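Local coordinates for protein tryptophan decarboxylase 1 (Oryza sativa subsp. japonica, PDB 6KHO) that decarboxylates L-tryptophan to tryptamine, and 5-hydroxy-L-tryptophan to serotonin, as a homodimeric pyridoxal 5'-phosphate enzyme of the group II decarboxylase family, at residues L401-H404 and I405-V409; W502-I505 and K506-T510. One frame throughout, in Å; residues are numbered along the deposited sequence.

Interaction 1 (L401-H404 and I405-V409). With CA (calcium ion), chain F.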
loop_
_atom_site.group_PDB
_atom_site.type_symbol
_atom_site.label_atom_id
_atom_site.label_comp_id
_atom_site.label_asym_id
_atom_site.label_seq_id
_atom_site.Cartn_x
_atom_site.Cartn_y
_atom_site.Cartn_z
ATOM N N LEU A 401 18.671 2.647 18.604
ATOM C CA LEU A 401 18.574 2.546 17.149
ATOM C C LEU A 401 19.950 2.702 16.504
ATOM O O LEU A 401 20.286 1.985 15.551
ATOM C CB LEU A 401 17.587 3.588 16.600
ATOM C CG LEU A 401 16.116 3.499 17.038
ATOM C CD1 LEU A 401 15.244 4.566 16.388
ATOM C CD2 LEU A 401 15.540 2.152 16.751
ATOM N N GLN A 402 20.768 3.623 17.022
ATOM C CA GLN A 402 22.131 3.762 16.514
ATOM C C GLN A 402 22.958 2.506 16.782
ATOM O O GLN A 402 23.709 2.049 15.909
ATOM C CB GLN A 402 22.804 4.985 17.138
ATOM C CG GLN A 402 22.220 6.319 16.680
ATOM C CD GLN A 402 22.854 7.490 17.404
ATOM O OE1 GLN A 402 23.070 7.428 18.615
ATOM N NE2 GLN A 402 23.163 8.558 16.668
ATOM N N GLU A 403 22.854 1.939 17.986
ATOM C CA GLU A 403 23.652 0.748 18.281
ATOM C C GLU A 403 23.184 -0.451 17.462
ATOM O O GLU A 403 23.990 -1.331 17.148
ATOM C CB GLU A 403 23.626 0.446 19.781
ATOM C CG GLU A 403 24.579 -0.673 20.263
ATOM C CD GLU A 403 25.922 -0.747 19.505
ATOM O OE1 GLU A 403 26.626 0.287 19.373
ATOM O OE2 GLU A 403 26.282 -1.857 19.051
ATOM N N HIS A 404 21.902 -0.490 17.082
ATOM C CA HIS A 404 21.412 -1.528 16.176
ATOM C C HIS A 404 22.077 -1.425 14.800
ATOM O O HIS A 404 22.523 -2.436 14.245
ATOM C CB HIS A 404 19.877 -1.446 16.084
ATOM C CG HIS A 404 19.310 -1.764 14.728
ATOM N ND1 HIS A 404 19.222 -3.050 14.238
ATOM C CD2 HIS A 404 18.761 -0.964 13.780
ATOM C CE1 HIS A 404 18.667 -3.029 13.039
ATOM N NE2 HIS A 404 18.380 -1.773 12.736
ATOM N N ILE A 405 22.176 -0.215 14.241
ATOM C CA ILE A 405 22.925 -0.037 12.991
ATOM C C ILE A 405 24.371 -0.496 13.166
ATOM O O ILE A 405 24.898 -1.272 12.359
ATOM C CB ILE A 405 22.873 1.430 12.521
ATOM C CG1 ILE A 405 21.442 1.884 12.212
ATOM C CG2 ILE A 405 23.816 1.651 11.316
ATOM C CD1 ILE A 405 20.778 1.127 11.085
ATOM N N ARG A 406 25.033 -0.014 14.222
ATOM C CA ARG A 406 26.474 -0.224 14.376
ATOM C C ARG A 406 26.816 -1.688 14.626
ATOM O O ARG A 406 27.848 -2.179 14.153
ATOM C CB ARG A 406 27.004 0.653 15.510
ATOM C CG ARG A 406 26.906 2.135 15.191
ATOM C CD ARG A 406 27.162 3.028 16.397
ATOM N NE ARG A 406 27.350 4.416 15.982
ATOM C CZ ARG A 406 27.147 5.471 16.768
ATOM N NH1 ARG A 406 26.748 5.307 18.023
ATOM N NH2 ARG A 406 27.341 6.694 16.297
ATOM N N SER A 407 25.978 -2.401 15.383
ATOM C CA SER A 407 26.256 -3.807 15.636
ATOM C C SER A 407 26.065 -4.647 14.378
ATOM O O SER A 407 26.791 -5.630 14.181
ATOM C CB SER A 407 25.387 -4.324 16.788
ATOM O OG SER A 407 24.007 -4.174 16.501
ATOM N N ASP A 408 25.124 -4.268 13.501
ATOM C CA ASP A 408 24.998 -4.966 12.221
ATOM C C ASP A 408 26.220 -4.729 11.350
ATOM O O ASP A 408 26.695 -5.646 10.667
ATOM C CB ASP A 408 23.748 -4.506 11.468
ATOM C CG ASP A 408 22.483 -5.116 12.017
ATOM O OD1 ASP A 408 22.594 -6.017 12.864
ATOM O OD2 ASP A 408 21.385 -4.703 11.591
ATOM N N VAL A 409 26.706 -3.490 11.327
ATOM C CA VAL A 409 27.876 -3.164 10.522
ATOM C C VAL A 409 29.100 -3.897 11.057
ATOM O O VAL A 409 29.921 -4.412 10.287
ATOM C CB VAL A 409 28.080 -1.637 10.490
ATOM C CG1 VAL A 409 29.480 -1.288 10.030
ATOM C CG2 VAL A 409 27.023 -0.983 9.587
HETATM CA CA CA F . 21.176 -6.994 14.476
HETATM O O HOH W 1 26.298 2.895 19.647
HETATM O O HOH W 2 20.906 -4.728 15.113
HETATM O O HOH W 3 22.733 -6.788 16.039
HETATM O O HOH W 4 19.573 -6.222 12.797
HETATM O O HOH W 5 20.895 -9.115 13.504
HETATM O O HOH W 6 19.256 -7.354 15.963
#
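Ile405, Arg406 and Asp408 each give their backbone N-H to the carbonyl four residues earlier, at N-H...O angles near 160°, so 401-409 is one unbroken run of alpha-helix. Glu403 O takes two bonds from Ser407, one from its backbone N and one from OG at 2.9 Å; the hydroxyl can fold back because chi1 of 59° sets it between the backbone N and the carbonyl carbon. One turn on, Asp408 approaches the His404 imidazole obliquely, OD2 lying 3.5 Å from CE1 with carboxylate and ring planes 76° apart. Asp408 OD1 binds the calcium ion at 2.4 Å, and five waters bring its ligands to six. Three of these waters also tie the ion to the helix: one donates to His404 O and lies 2.5 Å from His404 ND1, another donates to Ser407 OG, a third to Asp408 OD2. Trp331 takes part too, its backbone O accepting from His404 NE2 and its NE1 donating to Asp408 OD2. The Arg406 guanidinium lays one face over Gln402 CB, 4.1 Å from NH1, and salt-bridges Glu310. The arrangement is a calcium site with one protein ligand and five waters on helix 386-420, His404 lying about 9 Å (side chains) from Lys330, the cofactor-attachment lysine, unlinked here.

Interaction 2 (W502-I505 and K506-T510)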
loop_
_atom_site.group_PDB
_atom_site.type_symbol
_atom_site.label_atom_id
_atom_site.label_comp_id
_atom_site.label_asym_id
_atom_site.label_seq_id
_atom_site.Cartn_x
_atom_site.Cartn_y
_atom_site.Cartn_z
ATOM N N TRP A 502 30.290 -18.575 7.838
ATOM C CA TRP A 502 31.598 -18.570 7.191
ATOM C C TRP A 502 32.198 -19.969 7.157
ATOM O O TRP A 502 32.703 -20.418 6.119
ATOM C CB TRP A 502 32.540 -17.608 7.911
ATOM C CG TRP A 502 33.923 -17.595 7.314
ATOM C CD1 TRP A 502 35.106 -17.751 7.979
ATOM C CD2 TRP A 502 34.263 -17.408 5.928
ATOM N NE1 TRP A 502 36.164 -17.674 7.094
ATOM C CE2 TRP A 502 35.673 -17.467 5.830
ATOM C CE3 TRP A 502 33.514 -17.197 4.760
ATOM C CZ2 TRP A 502 36.348 -17.320 4.610
ATOM C CZ3 TRP A 502 34.187 -17.049 3.549
ATOM C CH2 TRP A 502 35.591 -17.116 3.487
ATOM N N GLU A 503 32.144 -20.676 8.293
ATOM C CA GLU A 503 32.629 -22.054 8.341
ATOM C C GLU A 503 31.913 -22.927 7.321
ATOM O O GLU A 503 32.536 -23.776 6.675
ATOM C CB GLU A 503 32.456 -22.627 9.747
ATOM C CG GLU A 503 33.203 -21.857 10.821
ATOM C CD GLU A 503 34.692 -21.779 10.551
ATOM O OE1 GLU A 503 35.265 -22.786 10.084
ATOM O OE2 GLU A 503 35.291 -20.713 10.805
ATOM N N LEU A 504 30.607 -22.723 7.148
ATOM C CA LEU A 504 29.862 -23.548 6.203
ATOM C C LEU A 504 30.260 -23.233 4.766
ATOM O O LEU A 504 30.325 -24.137 3.920
ATOM C CB LEU A 504 28.358 -23.361 6.415
ATOM C CG LEU A 504 27.467 -24.063 5.388
ATOM C CD1 LEU A 504 27.693 -25.564 5.463
ATOM C CD2 LEU A 504 25.991 -23.724 5.567
ATOM N N ILE A 505 30.540 -21.958 4.471
ATOM C CA ILE A 505 31.056 -21.584 3.154
ATOM C C ILE A 505 32.423 -22.217 2.922
ATOM O O ILE A 505 32.665 -22.845 1.884
ATOM C CB ILE A 505 31.126 -20.050 3.012
ATOM C CG1 ILE A 505 29.722 -19.426 2.994
ATOM C CG2 ILE A 505 31.899 -19.662 1.751
ATOM C CD1 ILE A 505 29.690 -17.983 3.474
ATOM N N LYS A 506 33.344 -22.033 3.875
ATOM C CA LYS A 506 34.665 -22.648 3.777
ATOM C C LYS A 506 34.555 -24.153 3.566
ATOM O O LYS A 506 35.169 -24.714 2.651
ATOM C CB LYS A 506 35.482 -22.347 5.035
ATOM C CG LYS A 506 36.071 -20.955 5.061
ATOM C CD LYS A 506 37.224 -20.851 6.041
ATOM C CE LYS A 506 36.863 -21.460 7.379
ATOM N NZ LYS A 506 37.869 -21.111 8.426
ATOM N N LYS A 507 33.742 -24.815 4.392
ATOM C CA LYS A 507 33.620 -26.267 4.328
ATOM C C LYS A 507 33.054 -26.713 2.987
ATOM O O LYS A 507 33.581 -27.634 2.355
ATOM C CB LYS A 507 32.747 -26.755 5.487
ATOM C CG LYS A 507 32.288 -28.189 5.408
ATOM C CD LYS A 507 31.593 -28.584 6.708
ATOM C CE LYS A 507 31.143 -30.035 6.685
ATOM N NZ LYS A 507 31.155 -30.630 8.057
ATOM N N THR A 508 31.978 -26.064 2.535
ATOM C CA THR A 508 31.375 -26.420 1.254
ATOM C C THR A 508 32.336 -26.182 0.095
ATOM O O THR A 508 32.312 -26.920 -0.895
ATOM C CB THR A 508 30.078 -25.626 1.057
ATOM O OG1 THR A 508 29.219 -25.823 2.187
ATOM C CG2 THR A 508 29.345 -26.058 -0.212
ATOM N N THR A 509 33.192 -25.165 0.201
ATOM C CA THR A 509 34.105 -24.844 -0.891
ATOM C C THR A 509 35.171 -25.925 -1.047
ATOM O O THR A 509 35.444 -26.385 -2.163
ATOM C CB THR A 509 34.740 -23.472 -0.645
ATOM O OG1 THR A 509 33.736 -22.455 -0.762
ATOM C CG2 THR A 509 35.847 -23.193 -1.657
ATOM N N THR A 510 35.776 -26.347 0.069
ATOM C CA THR A 510 36.771 -27.416 0.033
ATOM C C THR A 510 36.196 -28.689 -0.591
ATOM O O THR A 510 36.798 -29.272 -1.500
ATOM C CB THR A 510 37.291 -27.694 1.446
ATOM O OG1 THR A 510 36.198 -28.051 2.294
ATOM C CG2 THR A 510 37.956 -26.473 2.032
#
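Trp502 and Lys506 meet one turn apart on helix 495-513, an i to i+4 aromatic-lysine pair on the C-terminal helix, which packs against helices 386-420 and 451-468 and strand 425-427. The main apolar contact is a CH-pi interaction: Lys506 CG stands 3.9 Å from the centroid of the six-membered ring, 24° off its normal, and CD continues over the pyrrole side to 3.5 Å from Trp502 NE1. With its CG anti to the backbone N (chi1 178°), the indole comes alongside the next turn, where the lysine chain crosses it at about a right angle. Phe425 meets the same indole edge-to-face, and Leu418 and Val419 also touch it. Replacing the indole by an alanine here is likely to leave the lysine methylenes without the ring face they lie on and to open a gap beside Phe425. The charged contact is a salt bridge of 3.5 Å between Glu503 OE1 and Lys506 NZ, the two chains running side by side; a bend at chi3 brings the lysine end to the carboxylate. Hydrogen bonding follows the helix, with Lys506 N reaching Trp502 O at a nearly straight 179°. Two threonines add a hydroxyl bond to a carbonyl already taken by their own N-H: Thr509 OG1 lies 2.9 Å from Ile505 O, above the carbonyl plane, and Thr508 OG1 lies 2.7 Å from Leu504 O, on the opposite face from Thr508 N.

Both interactions are single helical runs, partly buried, yet they lie at different distances from the chain centre: about 18 Å for the centre of interaction 1, about 30 Å for that of interaction 2. Leu401, His404, Ile405 and Asp408 are buried in the first and Glu403 exposed; Trp502, Ile505, Thr508 and Thr509 are buried in the second, Glu503 and Lys507 exposed. Their nearest atoms are about 14 Å apart. Helix 386-420 relates them, carrying interaction 1 and, farther along, presenting Phe415, Leu418 and Val419 to the helix of interaction 2. Hydroxyls folded back onto carbonyls recur in both. Metal and water mark 401-409, whose salt bridge goes outward to Glu310; in 502-510 aromatic-aliphatic packing accompanies one kept within the helix.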